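Local coordinates for hypothetical protein (PDB 4JGL) that is of unknown function and adopts a streptavidin-like fold, a curled antiparallel beta sheet with two additional alpha helices, at residues A[23-34]-A[134-145]; A[48-57]-A[66-74]. All coordinates share one frame; numbering follows the deposited sequence.

Contact 1: residues A[23-34]-A[134-145]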
loop_
_atom_site.group_PDB
_atom_site.type_symbol
_atom_site.label_atom_id
_atom_site.label_comp_id
_atom_site.label_asym_id
_atom_site.label_seq_id
_atom_site.Cartn_x
_atom_site.Cartn_y
_atom_site.Cartn_z
ATOM N N GLY A 23 -2.705 -5.895 6.444
ATOM C CA GLY A 23 -2.546 -4.453 6.415
ATOM C C GLY A 23 -1.306 -3.980 7.124
ATOM O O GLY A 23 -0.822 -4.616 8.067
ATOM N N TYR A 24 -0.818 -2.825 6.691
ATOM C CA TYR A 24 0.422 -2.245 7.187
ATOM C C TYR A 24 0.319 -0.758 7.287
ATOM O O TYR A 24 -0.253 -0.094 6.399
ATOM C CB TYR A 24 1.611 -2.568 6.265
ATOM C CG TYR A 24 1.791 -4.039 6.064
ATOM C CD1 TYR A 24 2.490 -4.802 6.985
ATOM C CD2 TYR A 24 1.221 -4.673 4.986
ATOM C CE1 TYR A 24 2.614 -6.178 6.828
ATOM C CE2 TYR A 24 1.302 -6.040 4.845
ATOM C CZ TYR A 24 2.029 -6.783 5.731
ATOM O OH TYR A 24 2.126 -8.142 5.593
ATOM N N LEU A 25 0.914 -0.196 8.342
ATOM C CA LEU A 25 1.281 1.200 8.310
ATOM C C LEU A 25 2.656 1.328 7.663
ATOM O O LEU A 25 3.509 0.453 7.811
ATOM C CB LEU A 25 1.334 1.772 9.722
ATOM C CG LEU A 25 -0.027 1.894 10.403
ATOM C CD1 LEU A 25 0.128 2.327 11.883
ATOM C CD2 LEU A 25 -0.967 2.807 9.648
HETATM N N MSE A 26 2.849 2.417 6.916
HETATM C CA MSE A 26 4.033 2.608 6.085
HETATM C C MSE A 26 4.663 3.975 6.358
HETATM O O MSE A 26 4.572 4.894 5.539
HETATM C CB MSE A 26 3.702 2.480 4.600
HETATM C CG MSE A 26 3.078 1.124 4.219
HETATM SE SE MSE A 26 2.879 0.925 2.375
HETATM C CE MSE A 26 4.793 0.933 1.876
ATOM N N PRO A 27 5.318 4.110 7.512
ATOM C CA PRO A 27 6.097 5.325 7.753
ATOM C C PRO A 27 7.331 5.311 6.840
ATOM O O PRO A 27 7.807 4.246 6.435
ATOM C CB PRO A 27 6.497 5.185 9.221
ATOM C CG PRO A 27 6.572 3.722 9.437
ATOM C CD PRO A 27 5.457 3.128 8.586
ATOM N N ALA A 28 7.847 6.498 6.548
ATOM C CA ALA A 28 9.056 6.688 5.777
ATOM C C ALA A 28 10.097 7.344 6.672
ATOM O O ALA A 28 9.842 8.377 7.252
ATOM C CB ALA A 28 8.807 7.544 4.528
ATOM N N ILE A 29 11.276 6.729 6.755
ATOM C CA ILE A 29 12.337 7.127 7.704
ATOM C C ILE A 29 13.674 7.159 6.976
ATOM O O ILE A 29 13.927 6.332 6.105
ATOM C CB ILE A 29 12.387 6.113 8.859
ATOM C CG1 ILE A 29 11.025 6.041 9.528
ATOM C CG2 ILE A 29 13.476 6.444 9.883
ATOM C CD1 ILE A 29 10.869 4.936 10.546
ATOM N N SER A 30 14.544 8.122 7.316
ATOM C CA SER A 30 15.812 8.251 6.603
ATOM C C SER A 30 16.716 7.026 6.771
ATOM O O SER A 30 17.471 6.693 5.865
ATOM C CB SER A 30 16.562 9.517 7.027
ATOM O OG SER A 30 15.820 10.641 6.638
ATOM N N ALA A 31 16.662 6.388 7.937
ATOM C CA ALA A 31 17.465 5.198 8.216
ATOM C C ALA A 31 16.690 3.937 7.848
ATOM O O ALA A 31 15.489 3.867 8.056
ATOM C CB ALA A 31 17.830 5.143 9.682
ATOM N N ASN A 32 17.400 2.914 7.390
ATOM C CA ASN A 32 16.804 1.619 7.051
ATOM C C ASN A 32 16.893 0.590 8.165
ATOM O O ASN A 32 16.485 -0.546 7.967
ATOM C CB ASN A 32 17.373 1.039 5.760
ATOM C CG ASN A 32 18.803 0.633 5.865
ATOM O OD1 ASN A 32 19.410 0.714 6.933
ATOM N ND2 ASN A 32 19.359 0.131 4.752
ATOM N N ASN A 33 17.356 1.007 9.346
ATOM C CA ASN A 33 17.528 0.114 10.484
ATOM C C ASN A 33 16.906 0.669 11.770
ATOM O O ASN A 33 17.314 0.340 12.889
ATOM C CB ASN A 33 19.010 -0.181 10.673
ATOM C CG ASN A 33 19.789 1.026 11.087
ATOM O OD1 ASN A 33 19.324 2.147 10.956
ATOM N ND2 ASN A 33 20.998 0.801 11.639
ATOM N N PHE A 34 15.881 1.487 11.623
ATOM C CA PHE A 34 15.198 2.049 12.768
ATOM C C PHE A 34 14.373 1.004 13.496
ATOM O O PHE A 34 13.676 0.208 12.860
ATOM C CB PHE A 34 14.305 3.219 12.353
ATOM C CG PHE A 34 13.442 3.763 13.457
ATOM C CD1 PHE A 34 13.985 4.524 14.495
ATOM C CD2 PHE A 34 12.082 3.540 13.469
ATOM C CE1 PHE A 34 13.176 5.010 15.499
ATOM C CE2 PHE A 34 11.296 4.037 14.445
ATOM C CZ PHE A 34 11.824 4.783 15.471
ATOM N N LYS A 134 13.979 8.573 1.671
ATOM C CA LYS A 134 13.608 7.788 2.835
ATOM C C LYS A 134 13.203 6.371 2.500
ATOM O O LYS A 134 12.775 6.070 1.396
ATOM C CB LYS A 134 12.485 8.467 3.598
ATOM C CG LYS A 134 12.936 9.835 4.165
ATOM C CD LYS A 134 11.901 10.442 5.047
ATOM C CE LYS A 134 12.378 11.730 5.714
ATOM N NZ LYS A 134 11.276 12.401 6.453
ATOM N N TYR A 135 13.330 5.508 3.500
ATOM C CA TYR A 135 12.902 4.125 3.409
ATOM C C TYR A 135 11.497 3.944 3.942
ATOM O O TYR A 135 11.226 4.320 5.075
ATOM C CB TYR A 135 13.836 3.222 4.212
ATOM C CG TYR A 135 15.256 3.212 3.702
ATOM C CD1 TYR A 135 15.630 2.370 2.681
ATOM C CD2 TYR A 135 16.219 4.070 4.225
ATOM C CE1 TYR A 135 16.923 2.350 2.203
ATOM C CE2 TYR A 135 17.512 4.052 3.747
ATOM C CZ TYR A 135 17.867 3.191 2.752
ATOM O OH TYR A 135 19.176 3.188 2.288
ATOM N N TYR A 136 10.615 3.370 3.123
ATOM C CA TYR A 136 9.324 2.944 3.614
ATOM C C TYR A 136 9.469 1.638 4.382
ATOM O O TYR A 136 10.175 0.726 3.963
ATOM C CB TYR A 136 8.346 2.737 2.459
ATOM C CG TYR A 136 7.728 4.011 1.961
ATOM C CD1 TYR A 136 6.723 4.644 2.677
ATOM C CD2 TYR A 136 8.131 4.586 0.769
ATOM C CE1 TYR A 136 6.146 5.840 2.241
ATOM C CE2 TYR A 136 7.551 5.763 0.315
ATOM C CZ TYR A 136 6.564 6.387 1.055
ATOM O OH TYR A 136 6.030 7.582 0.596
ATOM N N TYR A 137 8.765 1.548 5.495
ATOM C CA TYR A 137 8.624 0.326 6.251
ATOM C C TYR A 137 7.225 -0.230 6.085
ATOM O O TYR A 137 6.289 0.499 5.743
ATOM C CB TYR A 137 8.876 0.595 7.733
ATOM C CG TYR A 137 10.325 0.905 8.062
ATOM C CD1 TYR A 137 10.921 2.105 7.680
ATOM C CD2 TYR A 137 11.103 0.003 8.765
ATOM C CE1 TYR A 137 12.233 2.395 8.018
ATOM C CE2 TYR A 137 12.411 0.295 9.102
ATOM C CZ TYR A 137 12.959 1.496 8.737
ATOM O OH TYR A 137 14.282 1.738 9.083
ATOM N N LEU A 138 7.090 -1.530 6.344
ATOM C CA LEU A 138 5.778 -2.167 6.496
ATOM C C LEU A 138 5.699 -2.601 7.947
ATOM O O LEU A 138 6.420 -3.488 8.391
ATOM C CB LEU A 138 5.622 -3.386 5.581
ATOM C CG LEU A 138 5.705 -3.163 4.084
ATOM C CD1 LEU A 138 5.512 -4.456 3.322
ATOM C CD2 LEU A 138 4.707 -2.159 3.620
ATOM N N CYS A 139 4.781 -1.997 8.702
ATOM C CA CYS A 139 4.503 -2.332 10.090
ATOM C C CYS A 139 3.128 -2.951 10.163
ATOM O O CYS A 139 2.135 -2.295 9.832
ATOM C CB CYS A 139 4.580 -1.080 10.965
ATOM S SG CYS A 139 6.156 -0.201 10.877
ATOM N N GLY A 140 3.047 -4.219 10.546
ATOM C CA GLY A 140 1.741 -4.877 10.588
ATOM C C GLY A 140 0.769 -4.116 11.463
ATOM O O GLY A 140 1.119 -3.687 12.563
ATOM N N ASP A 141 -0.454 -3.945 10.995
ATOM C CA ASP A 141 -1.406 -3.081 11.664
ATOM C C ASP A 141 -2.820 -3.478 11.312
ATOM O O ASP A 141 -3.155 -3.579 10.140
ATOM C CB ASP A 141 -1.156 -1.624 11.271
ATOM C CG ASP A 141 -1.911 -0.660 12.136
ATOM O OD1 ASP A 141 -1.538 -0.467 13.314
ATOM O OD2 ASP A 141 -2.892 -0.096 11.653
ATOM N N ALA A 142 -3.643 -3.692 12.328
ATOM C CA ALA A 142 -5.036 -4.034 12.109
ATOM C C ALA A 142 -5.835 -2.862 11.550
ATOM O O ALA A 142 -6.647 -3.047 10.648
ATOM C CB ALA A 142 -5.666 -4.558 13.419
ATOM N N GLU A 143 -5.625 -1.660 12.089
ATOM C CA GLU A 143 -6.398 -0.522 11.646
ATOM C C GLU A 143 -6.164 -0.206 10.161
ATOM O O GLU A 143 -7.088 0.205 9.471
ATOM C CB GLU A 143 -6.157 0.681 12.562
ATOM C CG GLU A 143 -6.765 0.469 13.953
ATOM C CD GLU A 143 -6.461 1.544 14.953
ATOM O OE1 GLU A 143 -5.466 2.267 14.799
ATOM O OE2 GLU A 143 -7.213 1.600 15.934
ATOM N N ALA A 144 -4.953 -0.425 9.661
ATOM C CA ALA A 144 -4.701 -0.223 8.255
ATOM C C ALA A 144 -5.516 -1.206 7.423
ATOM O O ALA A 144 -6.053 -0.873 6.371
ATOM C CB ALA A 144 -3.179 -0.383 7.964
ATOM N N ARG A 145 -5.581 -2.460 7.879
ATOM C CA ARG A 145 -6.409 -3.455 7.224
ATOM C C ARG A 145 -7.876 -3.025 7.221
ATOM O O ARG A 145 -8.554 -3.115 6.215
ATOM C CB ARG A 145 -6.243 -4.829 7.890
ATOM C CG ARG A 145 -7.104 -5.894 7.249
ATOM C CD ARG A 145 -6.820 -7.287 7.751
ATOM N NE ARG A 145 -7.167 -7.493 9.148
ATOM C CZ ARG A 145 -8.379 -7.814 9.597
ATOM N NH1 ARG A 145 -9.436 -7.887 8.786
ATOM N NH2 ARG A 145 -8.539 -8.072 10.885
HETATM O O HOH W 1 -3.285 -6.467 9.243
HETATM O O HOH W 2 8.209 10.957 6.992
#
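The hydroxyl of Tyr-137 is gripped twice by the loop that follows strand 22-29. Its proton goes to Ala-31 O, 2.7 Å from Tyr-137 OH and level with the ring, while Phe-34 N donates back to Tyr-137 OH over 3.0 Å. Giving and receiving at once, the phenol pins the turn around Asn-32. With CG beside its own backbone N (chi1 -70°), the ring crosses the side chain of Ile-29 at about a right angle, and Ile-29 CB lies 3.8 Å from Tyr-137 CE1. Next along, Asn-32 sets its CB squarely over the centre of the Tyr-135 ring, 3.4 Å above the plane, a CH-pi contact, and its amide is turned 42° from that ring. Ala-28 CB sits over a face of Tyr-136 instead, offset toward the rim. Antiparallel backbone bonds run from Ile-29 with Tyr-135 to Leu-25 with Cys-139 and on to Gly-23 O, which accepts from Asp-141 N; along the way Pro-27, which has no N-H to give, still accepts from Tyr-137 N. Selenomethionine Met-26 bends at chi3 (65°) and lies alongside Leu-138, its CE 3.6 Å from Leu-138 CD2. At the far end Asp-141 caps helix 142-153: its OD2 takes Ala-144 N on the anti side at 2.9 Å, and Leu-25 CG rests against the carboxylate carbon. Strand 22-29 is thus held between strand 135-140 and strand 44-49, where the backbones of Tyr-24 and Met-26 bond to those of Gly-46 and Asp-44, respectively, while strand 125-127 borders strand 135-140 and Phe-38 meets Tyr-137 edge to face.

Contact 2: residues A[48-57]-A[66-74]; sequences LMPEKGLFLK and GINIYTYVM
The Tyr-72 ring takes Leu-48 CD1 on one face, 3.5 Å above its plane and offset toward the rim, in a CH-pi contact; the carbonyl of Leu-54 meets the ring edge, with Leu-54 O 3.4 Å from Tyr-72 CE1. Placing CG between backbone N and carbonyl carbon (chi1 83°) swings this ring alongside the turn 50-53, so that its edge faces the turn, and its hydroxyl rests on Pro-50 and shares a water with Pro-50 O, weakly on the tyrosine side. Tyr-70 presents an edge to Phe-55 O, which lies in the plane of its ring, and the two aromatic side chains run side by side, Phe-55 CD2 4.0 Å from Tyr-70 CD1. On the other side of the hairpin Leu-54, Leu-56, Ile-67, Ile-69 and the methyl of Thr-71 interleave, Leu-54 CD2 standing 3.9 Å from Thr-71 CG2. Two hydrogen-bonded pairs, Phe-55 with Tyr-70 and Lys-57 with Asn-68, carry the backbone ladder. Beyond them Gly-53 O accepts Tyr-72 N at 3.0 Å from above the carbonyl plane. Gly-53, with positive phi, forms with Leu-54 the G1 beta bulge opposite Met-49 that closes the turn from strand 44-49. Phe-160 and Leu-163 of helix 158-165 cover the apolar Leu-56, Ile-67 and Ile-69 face. The other face is mixed, Phe-55 and Tyr-70 beside Lys-57 and Asn-68, and two of its polar ends bond outside the hairpin: Tyr-70 OH to Pro-110 O, and Lys-57 NZ to Asp-44, which would favour the charged lysine.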
loop_
_atom_site.group_PDB
_atom_site.type_symbol
_atom_site.label_atom_id
_atom_site.label_comp_id
_atom_site.label_asym_id
_atom_site.label_seq_id
_atom_site.Cartn_x
_atom_site.Cartn_y
_atom_site.Cartn_z
ATOM N N LEU A 48 -1.443 -6.205 1.567
ATOM C CA LEU A 48 -0.902 -7.335 0.813
ATOM C C LEU A 48 -2.011 -8.357 0.592
ATOM O O LEU A 48 -2.683 -8.741 1.546
ATOM C CB LEU A 48 0.276 -7.975 1.548
ATOM C CG LEU A 48 1.090 -9.004 0.780
ATOM C CD1 LEU A 48 1.972 -8.313 -0.222
ATOM C CD2 LEU A 48 1.919 -9.839 1.745
HETATM N N MSE A 49 -2.202 -8.765 -0.658
HETATM C CA MSE A 49 -3.291 -9.668 -1.041
HETATM C C MSE A 49 -2.743 -10.903 -1.721
HETATM O O MSE A 49 -2.667 -10.960 -2.960
HETATM C CB MSE A 49 -4.215 -8.968 -1.994
HETATM C CG MSE A 49 -4.876 -7.742 -1.485
HETATM SE SE MSE A 49 -6.024 -6.848 -2.716
HETATM C CE MSE A 49 -7.322 -8.065 -2.792
ATOM N N PRO A 50 -2.335 -11.903 -0.931
ATOM C CA PRO A 50 -1.752 -13.092 -1.537
ATOM C C PRO A 50 -2.697 -13.826 -2.493
ATOM O O PRO A 50 -2.206 -14.433 -3.443
ATOM C CB PRO A 50 -1.412 -13.961 -0.335
ATOM C CG PRO A 50 -1.271 -12.999 0.815
ATOM C CD PRO A 50 -2.241 -11.931 0.537
ATOM N N GLU A 51 -4.012 -13.726 -2.287
ATOM C CA GLU A 51 -5.001 -14.401 -3.160
ATOM C C GLU A 51 -5.016 -13.832 -4.592
ATOM O O GLU A 51 -5.490 -14.482 -5.532
ATOM C CB GLU A 51 -6.422 -14.307 -2.563
ATOM C CG GLU A 51 -7.152 -12.998 -2.888
ATOM C CD GLU A 51 -8.682 -13.091 -2.842
ATOM O OE1 GLU A 51 -9.232 -14.196 -3.033
ATOM O OE2 GLU A 51 -9.335 -12.040 -2.624
ATOM N N LYS A 52 -4.538 -12.602 -4.753
ATOM C CA LYS A 52 -4.514 -11.946 -6.050
ATOM C C LYS A 52 -3.105 -11.578 -6.520
ATOM O O LYS A 52 -2.938 -11.109 -7.645
ATOM C CB LYS A 52 -5.340 -10.676 -5.990
ATOM C CG LYS A 52 -6.802 -10.877 -5.623
ATOM C CD LYS A 52 -7.692 -10.001 -6.475
ATOM C CE LYS A 52 -7.979 -10.631 -7.849
ATOM N NZ LYS A 52 -7.227 -10.005 -9.003
ATOM N N GLY A 53 -2.091 -11.786 -5.687
ATOM C CA GLY A 53 -0.747 -11.352 -5.992
ATOM C C GLY A 53 -0.618 -9.849 -6.166
ATOM O O GLY A 53 0.115 -9.384 -7.019
ATOM N N LEU A 54 -1.371 -9.090 -5.357
ATOM C CA LEU A 54 -1.340 -7.642 -5.402
ATOM C C LEU A 54 -0.877 -7.064 -4.074
ATOM O O LEU A 54 -1.109 -7.628 -3.001
ATOM C CB LEU A 54 -2.718 -7.080 -5.705
ATOM C CG LEU A 54 -3.378 -7.589 -6.984
ATOM C CD1 LEU A 54 -4.773 -6.984 -7.078
ATOM C CD2 LEU A 54 -2.549 -7.227 -8.218
ATOM N N PHE A 55 -0.224 -5.917 -4.177
ATOM C CA PHE A 55 0.165 -5.100 -3.042
ATOM C C PHE A 55 -0.353 -3.705 -3.304
ATOM O O PHE A 55 -0.049 -3.117 -4.350
ATOM C CB PHE A 55 1.678 -5.088 -2.846
ATOM C CG PHE A 55 2.117 -4.123 -1.782
ATOM C CD1 PHE A 55 1.884 -4.415 -0.452
ATOM C CD2 PHE A 55 2.666 -2.911 -2.110
ATOM C CE1 PHE A 55 2.229 -3.508 0.572
ATOM C CE2 PHE A 55 3.029 -1.995 -1.085
ATOM C CZ PHE A 55 2.764 -2.297 0.227
ATOM N N LEU A 56 -1.169 -3.172 -2.395
ATOM C CA LEU A 56 -1.705 -1.834 -2.550
ATOM C C LEU A 56 -1.044 -0.878 -1.583
ATOM O O LEU A 56 -0.799 -1.220 -0.439
ATOM C CB LEU A 56 -3.220 -1.831 -2.351
ATOM C CG LEU A 56 -4.054 -2.350 -3.519
ATOM C CD1 LEU A 56 -3.729 -3.808 -3.808
ATOM C CD2 LEU A 56 -5.549 -2.140 -3.240
ATOM N N LYS A 57 -0.753 0.325 -2.063
ATOM C CA LYS A 57 -0.171 1.376 -1.239
ATOM C C LYS A 57 -1.024 2.621 -1.371
ATOM O O LYS A 57 -1.222 3.125 -2.487
ATOM C CB LYS A 57 1.264 1.663 -1.674
ATOM C CG LYS A 57 1.902 2.795 -0.881
ATOM C CD LYS A 57 3.394 2.866 -1.134
ATOM C CE LYS A 57 4.061 3.918 -0.247
ATOM N NZ LYS A 57 3.732 5.277 -0.738
ATOM N N GLY A 66 -5.017 8.184 -2.809
ATOM C CA GLY A 66 -4.287 7.769 -3.993
ATOM C C GLY A 66 -3.737 6.384 -3.719
ATOM O O GLY A 66 -2.970 6.195 -2.784
ATOM N N ILE A 67 -4.178 5.419 -4.497
ATOM C CA ILE A 67 -3.837 4.031 -4.260
ATOM C C ILE A 67 -3.104 3.433 -5.449
ATOM O O ILE A 67 -3.643 3.324 -6.556
ATOM C CB ILE A 67 -5.071 3.189 -3.929
ATOM C CG1 ILE A 67 -5.881 3.866 -2.819
ATOM C CG2 ILE A 67 -4.641 1.767 -3.531
ATOM C CD1 ILE A 67 -7.167 3.181 -2.504
ATOM N N ASN A 68 -1.864 3.059 -5.219
ATOM C CA ASN A 68 -1.131 2.299 -6.220
ATOM C C ASN A 68 -1.441 0.809 -6.069
ATOM O O ASN A 68 -1.344 0.263 -4.959
ATOM C CB ASN A 68 0.383 2.543 -6.099
ATOM C CG ASN A 68 0.864 3.787 -6.860
ATOM O OD1 ASN A 68 0.306 4.158 -7.887
ATOM N ND2 ASN A 68 1.923 4.430 -6.348
ATOM N N ILE A 69 -1.826 0.184 -7.175
ATOM C CA ILE A 69 -1.979 -1.266 -7.254
ATOM C C ILE A 69 -0.711 -1.783 -7.907
ATOM O O ILE A 69 -0.433 -1.505 -9.089
ATOM C CB ILE A 69 -3.187 -1.687 -8.092
ATOM C CG1 ILE A 69 -4.493 -1.153 -7.504
ATOM C CG2 ILE A 69 -3.241 -3.223 -8.161
ATOM C CD1 ILE A 69 -5.681 -1.290 -8.470
ATOM N N TYR A 70 0.094 -2.480 -7.117
ATOM C CA TYR A 70 1.290 -3.185 -7.566
ATOM C C TYR A 70 0.942 -4.649 -7.724
ATOM O O TYR A 70 0.148 -5.189 -6.944
ATOM C CB TYR A 70 2.423 -3.101 -6.522
ATOM C CG TYR A 70 3.053 -1.735 -6.354
ATOM C CD1 TYR A 70 2.535 -0.765 -5.502
ATOM C CD2 TYR A 70 4.229 -1.434 -7.001
ATOM C CE1 TYR A 70 3.174 0.467 -5.372
ATOM C CE2 TYR A 70 4.841 -0.232 -6.876
ATOM C CZ TYR A 70 4.317 0.733 -6.082
ATOM O OH TYR A 70 4.971 1.957 -5.956
ATOM N N THR A 71 1.613 -5.314 -8.661
ATOM C CA THR A 71 1.662 -6.760 -8.639
ATOM C C THR A 71 2.906 -7.180 -7.866
ATOM O O THR A 71 3.884 -6.441 -7.831
ATOM C CB THR A 71 1.667 -7.336 -10.063
ATOM O OG1 THR A 71 2.784 -6.818 -10.784
ATOM C CG2 THR A 71 0.375 -6.986 -10.776
ATOM N N TYR A 72 2.878 -8.328 -7.202
ATOM C CA TYR A 72 4.054 -8.768 -6.460
ATOM C C TYR A 72 4.291 -10.247 -6.658
ATOM O O TYR A 72 3.365 -11.022 -6.938
ATOM C CB TYR A 72 4.007 -8.438 -4.960
ATOM C CG TYR A 72 3.256 -9.410 -4.099
ATOM C CD1 TYR A 72 1.899 -9.283 -3.891
ATOM C CD2 TYR A 72 3.910 -10.474 -3.488
ATOM C CE1 TYR A 72 1.216 -10.154 -3.083
ATOM C CE2 TYR A 72 3.231 -11.362 -2.696
ATOM C CZ TYR A 72 1.886 -11.198 -2.487
ATOM O OH TYR A 72 1.183 -12.073 -1.696
ATOM N N VAL A 73 5.550 -10.604 -6.474
ATOM C CA VAL A 73 5.992 -11.984 -6.366
ATOM C C VAL A 73 6.961 -12.055 -5.194
ATOM O O VAL A 73 7.579 -11.052 -4.817
ATOM C CB VAL A 73 6.662 -12.495 -7.654
ATOM C CG1 VAL A 73 5.684 -12.418 -8.836
ATOM C CG2 VAL A 73 7.958 -11.776 -7.957
HETATM N N MSE A 74 7.111 -13.236 -4.623
HETATM C CA MSE A 74 8.114 -13.464 -3.611
HETATM C C MSE A 74 9.444 -13.853 -4.239
HETATM O O MSE A 74 9.523 -14.537 -5.264
HETATM C CB MSE A 74 7.689 -14.526 -2.610
HETATM C CG MSE A 74 6.369 -14.272 -1.933
HETATM SE SE MSE A 74 6.327 -12.646 -0.945
HETATM C CE MSE A 74 7.692 -13.033 0.341
HETATM O O HOH W 3 0.734 -14.270 -4.082
#

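In the fold
Contact 2 is nested in the chain between the two segments of contact 1, and their centres lie 16 Å apart within the same curled sheet. Strand 44-49 bridges them, pairing with strand 22-29 on one flank and strand 54-61 on the other. Side chains also meet directly: Met-26 SE is 3.9 Å from Phe-55 CZ, and Leu-138 CD2 is 3.9 Å from the same Phe-55 CZ, so residues of both contacts share one apolar cluster. Nearby, Lys-57 forms a cation-pi contact with the Tyr-136 ring. A bound calcium ion lies about 8 Å from the nearest Tyr-137 side-chain atom. Separately, Thr-117, Cys-120 and Ser-123 bind calcium.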